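Local coordinates for protein cysteine hydrolase (Staphylococcus aureus, PDB 6KUA) that probably hydrolyses nicotinamide to nicotinic acid and ammonia, as a zinc-containing nicotinamidase of the isochorismatase-like cysteine hydrolase family, at residues Val8-Gly20 with Ser78-Tyr90. Sequence-based numbering, arbitrary orientation.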
loop_
_atom_site.group_PDB
_atom_site.type_symbol
_atom_site.label_atom_id
_atom_site.label_comp_id
_atom_site.label_asym_id
_atom_site.label_seq_id
_atom_site.Cartn_x
_atom_site.Cartn_y
_atom_site.Cartn_z
ATOM N N VAL A 8 -14.376 13.450 -7.275
ATOM C CA VAL A 8 -15.073 13.451 -8.562
ATOM C C VAL A 8 -14.316 12.519 -9.495
ATOM O O VAL A 8 -13.232 12.856 -9.984
ATOM C CB VAL A 8 -15.187 14.859 -9.153
ATOM C CG1 VAL A 8 -15.961 14.818 -10.478
ATOM C CG2 VAL A 8 -15.855 15.779 -8.142
ATOM N N VAL A 9 -14.891 11.346 -9.745
ATOM C CA VAL A 9 -14.195 10.255 -10.426
ATOM C C VAL A 9 -14.558 10.251 -11.909
ATOM O O VAL A 9 -15.732 10.099 -12.276
ATOM C CB VAL A 9 -14.520 8.903 -9.771
ATOM C CG1 VAL A 9 -13.728 7.789 -10.432
ATOM C CG2 VAL A 9 -14.207 8.960 -8.275
ATOM N N ASP A 10 -13.535 10.449 -12.749
ATOM C CA ASP A 10 -13.565 10.183 -14.196
ATOM C C ASP A 10 -14.750 10.818 -14.921
ATOM O O ASP A 10 -15.362 10.208 -15.803
ATOM C CB ASP A 10 -13.516 8.680 -14.461
ATOM C CG ASP A 10 -12.115 8.148 -14.404
ATOM O OD1 ASP A 10 -11.241 8.722 -15.094
ATOM O OD2 ASP A 10 -11.872 7.180 -13.651
ATOM N N TYR A 11 -15.054 12.073 -14.592
ATOM C CA TYR A 11 -16.166 12.762 -15.248
ATOM C C TYR A 11 -15.683 13.510 -16.493
ATOM O O TYR A 11 -15.797 14.728 -16.610
ATOM C CB TYR A 11 -16.860 13.704 -14.278
ATOM C CG TYR A 11 -18.267 13.984 -14.723
ATOM C CD1 TYR A 11 -19.250 13.018 -14.589
ATOM C CD2 TYR A 11 -18.599 15.189 -15.333
ATOM C CE1 TYR A 11 -20.534 13.248 -15.012
ATOM C CE2 TYR A 11 -19.886 15.433 -15.771
ATOM C CZ TYR A 11 -20.848 14.457 -15.606
ATOM O OH TYR A 11 -22.132 14.683 -16.016
ATOM N N SER A 12 -15.141 12.746 -17.433
ATOM C CA SER A 12 -14.499 13.283 -18.622
ATOM C C SER A 12 -15.398 13.154 -19.845
ATOM O O SER A 12 -16.332 12.347 -19.883
ATOM C CB SER A 12 -13.180 12.565 -18.896
ATOM O OG SER A 12 -13.423 11.303 -19.479
ATOM N N TYR A 13 -15.078 13.966 -20.858
ATOM C CA TYR A 13 -15.799 13.934 -22.130
ATOM C C TYR A 13 -15.833 12.523 -22.722
ATOM O O TYR A 13 -16.881 12.067 -23.198
ATOM C CB TYR A 13 -15.145 14.930 -23.097
ATOM C CG TYR A 13 -15.799 15.085 -24.463
ATOM C CD1 TYR A 13 -16.836 15.996 -24.664
ATOM C CD2 TYR A 13 -15.353 14.348 -25.559
ATOM C CE1 TYR A 13 -17.427 16.152 -25.914
ATOM C CE2 TYR A 13 -15.937 14.496 -26.814
ATOM C CZ TYR A 13 -16.974 15.399 -26.986
ATOM O OH TYR A 13 -17.557 15.544 -28.228
ATOM N N ASP A 14 -14.706 11.806 -22.682
ATOM C CA ASP A 14 -14.644 10.479 -23.293
ATOM C C ASP A 14 -15.591 9.490 -22.626
ATOM O O ASP A 14 -16.067 8.558 -23.284
ATOM C CB ASP A 14 -13.214 9.939 -23.249
ATOM C CG ASP A 14 -12.447 10.225 -24.521
ATOM O OD1 ASP A 14 -13.088 10.607 -25.527
ATOM O OD2 ASP A 14 -11.204 10.074 -24.516
ATOM N N PHE A 15 -15.876 9.666 -21.328
ATOM C CA PHE A 15 -16.777 8.766 -20.620
ATOM C C PHE A 15 -18.226 9.230 -20.632
ATOM O O PHE A 15 -19.123 8.398 -20.456
ATOM C CB PHE A 15 -16.344 8.594 -19.154
ATOM C CG PHE A 15 -15.216 7.622 -18.957
ATOM C CD1 PHE A 15 -15.357 6.292 -19.318
ATOM C CD2 PHE A 15 -14.012 8.040 -18.402
ATOM C CE1 PHE A 15 -14.316 5.396 -19.142
ATOM C CE2 PHE A 15 -12.962 7.149 -18.224
ATOM C CZ PHE A 15 -13.115 5.825 -18.592
ATOM N N ILE A 16 -18.483 10.526 -20.809
ATOM C CA ILE A 16 -19.807 11.096 -20.590
ATOM C C ILE A 16 -20.500 11.465 -21.899
ATOM O O ILE A 16 -21.717 11.299 -22.026
ATOM C CB ILE A 16 -19.728 12.319 -19.647
ATOM C CG1 ILE A 16 -19.046 11.933 -18.330
ATOM C CG2 ILE A 16 -21.122 12.883 -19.360
ATOM C CD1 ILE A 16 -19.713 10.773 -17.642
ATOM N N ALA A 17 -19.747 11.965 -22.879
ATOM C CA ALA A 17 -20.339 12.548 -24.076
ATOM C C ALA A 17 -20.803 11.471 -25.051
ATOM O O ALA A 17 -20.215 10.390 -25.138
ATOM C CB ALA A 17 -19.339 13.475 -24.761
ATOM N N ASP A 18 -21.865 11.792 -25.803
ATOM C CA ASP A 18 -22.419 10.846 -26.776
ATOM C C ASP A 18 -21.379 10.423 -27.808
ATOM O O ASP A 18 -21.291 9.242 -28.167
ATOM C CB ASP A 18 -23.636 11.459 -27.474
ATOM C CG ASP A 18 -24.846 11.567 -26.559
ATOM O OD1 ASP A 18 -25.049 10.659 -25.725
ATOM O OD2 ASP A 18 -25.595 12.560 -26.680
ATOM N N ASP A 19 -20.585 11.369 -28.309
ATOM C CA ASP A 19 -19.489 11.037 -29.210
ATOM C C ASP A 19 -18.187 10.773 -28.464
ATOM O O ASP A 19 -17.100 11.008 -29.012
ATOM C CB ASP A 19 -19.309 12.135 -30.259
ATOM C CG ASP A 19 -20.322 12.029 -31.393
ATOM O OD1 ASP A 19 -20.073 12.612 -32.472
ATOM O OD2 ASP A 19 -21.369 11.362 -31.204
ATOM N N GLY A 20 -18.275 10.290 -27.225
ATOM C CA GLY A 20 -17.086 9.904 -26.492
ATOM C C GLY A 20 -16.656 8.487 -26.821
ATOM O O GLY A 20 -17.466 7.629 -27.174
ATOM N N SER A 78 -8.010 16.416 -25.196
ATOM C CA SER A 78 -9.290 16.556 -25.885
ATOM C C SER A 78 -10.381 15.771 -25.158
ATOM O O SER A 78 -11.271 16.351 -24.525
ATOM C CB SER A 78 -9.174 16.083 -27.341
ATOM O OG SER A 78 -8.066 16.684 -28.005
ATOM N N GLY A 79 -10.302 14.441 -25.249
ATOM C CA GLY A 79 -11.287 13.588 -24.613
ATOM C C GLY A 79 -11.125 13.438 -23.116
ATOM O O GLY A 79 -12.086 13.056 -22.440
ATOM N N ARG A 80 -9.939 13.726 -22.580
ATOM C CA ARG A 80 -9.691 13.617 -21.147
ATOM C C ARG A 80 -9.957 14.923 -20.400
ATOM O O ARG A 80 -9.555 15.054 -19.237
ATOM C CB ARG A 80 -8.255 13.132 -20.890
ATOM C CG ARG A 80 -8.149 11.606 -20.675
ATOM C CD ARG A 80 -6.720 11.061 -20.832
ATOM N NE ARG A 80 -6.633 9.979 -21.820
ATOM C CZ ARG A 80 -6.001 10.076 -22.992
ATOM N NH1 ARG A 80 -5.979 9.042 -23.826
ATOM N NH2 ARG A 80 -5.387 11.204 -23.334
ATOM N N GLU A 81 -10.629 15.882 -21.036
ATOM C CA GLU A 81 -11.079 17.083 -20.350
ATOM C C GLU A 81 -12.367 16.803 -19.587
ATOM O O GLU A 81 -13.176 15.958 -19.982
ATOM C CB GLU A 81 -11.317 18.217 -21.345
ATOM C CG GLU A 81 -10.055 18.756 -21.990
ATOM C CD GLU A 81 -10.319 19.978 -22.853
ATOM O OE1 GLU A 81 -9.397 20.397 -23.587
ATOM O OE2 GLU A 81 -11.450 20.516 -22.800
ATOM N N LEU A 82 -12.567 17.538 -18.497
ATOM C CA LEU A 82 -13.783 17.366 -17.713
ATOM C C LEU A 82 -15.009 17.747 -18.540
ATOM O O LEU A 82 -14.964 18.629 -19.398
ATOM C CB LEU A 82 -13.712 18.198 -16.433
ATOM C CG LEU A 82 -12.676 17.731 -15.403
ATOM C CD1 LEU A 82 -12.437 18.802 -14.356
ATOM C CD2 LEU A 82 -13.114 16.443 -14.736
ATOM N N TYR A 83 -16.113 17.070 -18.272
ATOM C CA TYR A 83 -17.300 17.202 -19.098
ATOM C C TYR A 83 -18.139 18.412 -18.694
ATOM O O TYR A 83 -18.415 18.620 -17.512
ATOM C CB TYR A 83 -18.147 15.934 -19.001
ATOM C CG TYR A 83 -19.408 16.010 -19.816
ATOM C CD1 TYR A 83 -19.372 15.801 -21.189
ATOM C CD2 TYR A 83 -20.621 16.311 -19.228
ATOM C CE1 TYR A 83 -20.511 15.878 -21.954
ATOM C CE2 TYR A 83 -21.773 16.395 -19.982
ATOM C CZ TYR A 83 -21.708 16.177 -21.353
ATOM O OH TYR A 83 -22.839 16.247 -22.134
ATOM N N GLY A 84 -18.538 19.204 -19.691
ATOM C CA GLY A 84 -19.709 20.067 -19.585
ATOM C C GLY A 84 -19.590 21.137 -18.525
ATOM O O GLY A 84 -18.554 21.793 -18.376
ATOM N N LYS A 85 -20.679 21.325 -17.773
ATOM C CA LYS A 85 -20.688 22.321 -16.706
ATOM C C LYS A 85 -19.672 22.009 -15.613
ATOM O O LYS A 85 -19.171 22.929 -14.957
ATOM C CB LYS A 85 -22.081 22.439 -16.102
ATOM C CG LYS A 85 -23.141 22.899 -17.086
ATOM C CD LYS A 85 -24.522 22.867 -16.445
ATOM C CE LYS A 85 -25.615 22.854 -17.502
ATOM N NZ LYS A 85 -26.944 22.552 -16.898
ATOM N N VAL A 86 -19.359 20.731 -15.387
ATOM C CA VAL A 86 -18.335 20.405 -14.400
ATOM C C VAL A 86 -16.980 20.920 -14.866
ATOM O O VAL A 86 -16.241 21.555 -14.107
ATOM C CB VAL A 86 -18.308 18.889 -14.124
ATOM C CG1 VAL A 86 -17.076 18.517 -13.313
ATOM C CG2 VAL A 86 -19.587 18.457 -13.417
ATOM N N GLY A 87 -16.648 20.676 -16.132
ATOM C CA GLY A 87 -15.406 21.200 -16.681
ATOM C C GLY A 87 -15.357 22.717 -16.700
ATOM O O GLY A 87 -14.302 23.314 -16.465
ATOM N N LYS A 88 -16.500 23.358 -16.972
ATOM C CA LYS A 88 -16.572 24.817 -16.926
ATOM C C LYS A 88 -16.283 25.332 -15.524
ATOM O O LYS A 88 -15.459 26.237 -15.337
ATOM C CB LYS A 88 -17.953 25.297 -17.382
ATOM C CG LYS A 88 -18.261 25.084 -18.849
ATOM C CD LYS A 88 -19.292 26.097 -19.351
ATOM C CE LYS A 88 -20.634 25.953 -18.625
ATOM N NZ LYS A 88 -21.775 25.646 -19.555
ATOM N N LEU A 89 -16.981 24.779 -14.523
ATOM C CA LEU A 89 -16.757 25.193 -13.142
ATOM C C LEU A 89 -15.301 24.991 -12.746
ATOM O O LEU A 89 -14.706 25.852 -12.086
ATOM C CB LEU A 89 -17.694 24.421 -12.210
ATOM C CG LEU A 89 -17.670 24.706 -10.709
ATOM C CD1 LEU A 89 -17.694 26.205 -10.438
ATOM C CD2 LEU A 89 -18.847 24.020 -10.029
ATOM N N TYR A 90 -14.697 23.880 -13.178
ATOM C CA TYR A 90 -13.324 23.585 -12.784
ATOM C C TYR A 90 -12.365 24.663 -13.275
ATOM O O TYR A 90 -11.453 25.063 -12.544
ATOM C CB TYR A 90 -12.905 22.210 -13.310
ATOM C CG TYR A 90 -11.421 21.921 -13.132
ATOM C CD1 TYR A 90 -10.909 21.522 -11.897
ATOM C CD2 TYR A 90 -10.530 22.054 -14.194
ATOM C CE1 TYR A 90 -9.553 21.270 -11.725
ATOM C CE2 TYR A 90 -9.173 21.799 -14.031
ATOM C CZ TYR A 90 -8.693 21.404 -12.799
ATOM O OH TYR A 90 -7.353 21.145 -12.625
#
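Three backbone hydrogen bonds tie Tyr11, Tyr13 and Asp14 to Tyr83, Glu81 and Gly79. Tyr13 N donates to Glu81 O (2.9 Å), while Tyr83 N donates to Tyr11 O. The pair flanks Ser12 and Leu82 and makes a single beta bridge. Within it, Ser12 CA lies 3.3 Å from Glu81 O, a CA-H...O contact beside the stronger bonds. One residue further on, Asp14 N donates to Gly79 O (2.9 Å), so two amides in the first turn of helix 13-16 find acceptors in the turn Ser78-Glu81. Ser12 is the N-cap of that helix, its OG receiving a weak bond from Phe15 N. The carboxylate of Asp14 rests against Gly79, Asp14 OD2 being 3.5 Å from Gly79 CA, where the missing side chain permits the approach.

Packing centres on Tyr83. With CG anti to its backbone N (chi1 179°), the ring reaches in beside the short helix, and Ile16 CG2 sits over the middle of one face in a CH-pi contact, 3.5 Å from the centroid. Tyr11 CE2 comes to the ring's edge, 3.6 Å from Tyr83 CD2, with the two ring planes steeply inclined at 79°. Ala17 CB touches CE1 of Tyr83, and Val86 CG2 lies 3.8 Å from Tyr11 CE2.

The Tyr11 hydroxyl is hydrogen-bonded to Gly28 O; the Tyr11 side chain also touches Glu32 and Ile35 of helix 32-44, and Val86 touches Val36. In the alpha/beta fold of the isochorismatase family, a five-stranded parallel sheet flanked by helices, the contact lies at the C-terminal end of central strand 4-9. It joins the following loop and short helix to the segment leading into helix 84-93, with Leu82 packed on Phe51 and Met53 of adjacent strand 48-54.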